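Local coordinates for putative exported protein (Bacteroides fragilis, PDB 4RAA) that is of unknown function but folds as a six-bladed beta-propeller of the YWTD superfamily and is probably exported as a lipoprotein, at the interface of chains A and B. Numbering follows the deposited sequence. Chains: chain A/B, Putative exported protein.

The interface of chains A and B. Residues chain A 123-125, 165; chain B 123-125, 165.
Strand 121-126 of chain A faces its own copy in chain B across a two-fold axis, and on each flank the loops carrying A:Leu165 and B:Leu165 meet the strand of the other chain, where two copies of this six-bladed beta-propeller meet side by side in the deposited assembly, a pairing that may or may not be the biological one. A:Tyr123 and B:Tyr123 stack face to face near the axis, their ring planes 7° apart and centroids 4.2 Å apart. The two side chains run in opposite directions, which carries each CB over the middle of the partner ring: B:Tyr123 CB sits 3.3 Å from the centroid of the A:Tyr123 ring in a CH-pi contact, and the two-fold axis repeats the contact with the chains exchanged. In both tyrosines chi1 is 66°, setting CG between the backbone N and carbonyl carbon and laying the ring over the partner tyrosine. Beside this stack, A:Arg125 and B:Arg125 slide past one another antiparallel, touching through their aliphatic stems, CG of A:Arg125 to CG of B:Arg125 at 3.7 Å. Each stem also lies at the edge of its own chain's tyrosine ring. A bend at chi3 (61°) turns the A:Arg125 guanidinium toward the loop of A:Leu165, where NH2 of A:Arg125 donates a nearly straight hydrogen bond of 2.8 Å to the carbonyl A:Leu165 O. The acceptor lies in the guanidinium plane, whereas the donor stands above the carbonyl plane; this bond may steady both the loop and the arginine head. One face of the A:Arg125 guanidinium has the backbone carbonyl B:Glu124 O above it, offset toward the rim; its partial negative charge may offset the like charges of the two arginines, A:Arg125 NE and B:Arg125 NE being 4.7 Å apart. At the flank, A:Leu165 CD1 rests against B:Glu124 CG at 3.8 Å, the leucine crossing the extended glutamate chain at about a right angle.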
loop_
_atom_site.group_PDB
_atom_site.type_symbol
_atom_site.label_atom_id
_atom_site.label_comp_id
_atom_site.label_asym_id
_atom_site.label_seq_id
_atom_site.Cartn_x
_atom_site.Cartn_y
_atom_site.Cartn_z
ATOM N N TYR A 123 -1.948 -5.632 -6.556
ATOM C CA TYR A 123 -1.490 -4.288 -6.143
ATOM C C TYR A 123 -0.106 -4.318 -5.521
ATOM O O TYR A 123 0.379 -5.391 -5.171
ATOM C CB TYR A 123 -2.453 -3.661 -5.127
ATOM C CG TYR A 123 -2.535 -4.361 -3.779
ATOM C CD1 TYR A 123 -3.303 -5.517 -3.609
ATOM C CD2 TYR A 123 -1.864 -3.843 -2.660
ATOM C CE1 TYR A 123 -3.392 -6.148 -2.370
ATOM C CE2 TYR A 123 -1.944 -4.461 -1.417
ATOM C CZ TYR A 123 -2.707 -5.608 -1.270
ATOM O OH TYR A 123 -2.772 -6.203 -0.026
ATOM N N GLU A 124 0.519 -3.145 -5.385
ATOM C CA GLU A 124 1.853 -3.030 -4.765
ATOM C C GLU A 124 1.893 -1.908 -3.743
ATOM O O GLU A 124 1.274 -0.862 -3.940
ATOM C CB GLU A 124 2.974 -2.835 -5.809
ATOM C CG GLU A 124 2.938 -1.523 -6.606
ATOM C CD GLU A 124 4.043 -1.388 -7.650
ATOM O OE1 GLU A 124 4.855 -2.318 -7.842
ATOM O OE2 GLU A 124 4.092 -0.327 -8.305
ATOM N N ARG A 125 2.647 -2.139 -2.671
ATOM C CA ARG A 125 2.849 -1.174 -1.586
ATOM C C ARG A 125 4.332 -1.040 -1.303
ATOM O O ARG A 125 5.109 -1.908 -1.689
ATOM C CB ARG A 125 2.190 -1.669 -0.311
ATOM C CG ARG A 125 0.703 -1.875 -0.410
ATOM C CD ARG A 125 0.160 -2.322 0.939
ATOM N NE ARG A 125 0.393 -1.330 1.988
ATOM C CZ ARG A 125 0.300 -1.546 3.295
ATOM N NH1 ARG A 125 -0.017 -2.746 3.785
ATOM N NH2 ARG A 125 0.555 -0.547 4.138
ATOM N N LEU A 165 -1.879 -3.560 7.943
ATOM C CA LEU A 165 -1.537 -2.274 7.322
ATOM C C LEU A 165 -0.052 -1.845 7.451
ATOM O O LEU A 165 0.329 -0.828 6.868
ATOM C CB LEU A 165 -2.507 -1.214 7.927
ATOM C CG LEU A 165 -2.865 0.127 7.295
ATOM C CD1 LEU A 165 -3.416 -0.048 5.893
ATOM C CD2 LEU A 165 -3.903 0.840 8.154
ATOM N N TYR B 123 -7.941 -3.284 -2.158
ATOM C CA TYR B 123 -6.828 -3.211 -1.187
ATOM C C TYR B 123 -6.740 -1.855 -0.512
ATOM O O TYR B 123 -7.360 -0.903 -0.981
ATOM C CB TYR B 123 -5.481 -3.492 -1.864
ATOM C CG TYR B 123 -5.032 -2.462 -2.889
ATOM C CD1 TYR B 123 -5.547 -2.462 -4.189
ATOM C CD2 TYR B 123 -4.062 -1.500 -2.563
ATOM C CE1 TYR B 123 -5.122 -1.529 -5.133
ATOM C CE2 TYR B 123 -3.629 -0.563 -3.493
ATOM C CZ TYR B 123 -4.153 -0.577 -4.775
ATOM O OH TYR B 123 -3.706 0.361 -5.683
ATOM N N GLU B 124 -5.973 -1.773 0.579
ATOM C CA GLU B 124 -5.775 -0.506 1.309
ATOM C C GLU B 124 -4.307 -0.269 1.615
ATOM O O GLU B 124 -3.572 -1.210 1.914
ATOM C CB GLU B 124 -6.605 -0.439 2.610
ATOM C CG GLU B 124 -6.226 -1.442 3.709
ATOM C CD GLU B 124 -7.094 -1.362 4.962
ATOM O OE1 GLU B 124 -8.057 -0.569 5.020
ATOM O OE2 GLU B 124 -6.812 -2.125 5.908
ATOM N N ARG B 125 -3.910 1.000 1.557
ATOM C CA ARG B 125 -2.546 1.448 1.854
ATOM C C ARG B 125 -2.598 2.604 2.832
ATOM O O ARG B 125 -3.641 3.231 2.982
ATOM C CB ARG B 125 -1.873 1.956 0.591
ATOM C CG ARG B 125 -1.745 0.935 -0.508
ATOM C CD ARG B 125 -1.014 1.552 -1.692
ATOM N NE ARG B 125 0.337 1.988 -1.344
ATOM C CZ ARG B 125 1.098 2.806 -2.063
ATOM N NH1 ARG B 125 0.667 3.333 -3.212
ATOM N NH2 ARG B 125 2.309 3.130 -1.614
ATOM N N LEU B 165 3.355 4.890 -6.642
ATOM C CA LEU B 165 3.750 4.269 -5.372
ATOM C C LEU B 165 3.798 5.223 -4.150
ATOM O O LEU B 165 4.023 4.752 -3.033
ATOM C CB LEU B 165 5.121 3.570 -5.624
ATOM C CG LEU B 165 5.706 2.434 -4.791
ATOM C CD1 LEU B 165 4.755 1.255 -4.713
ATOM C CD2 LEU B 165 7.023 1.974 -5.405
#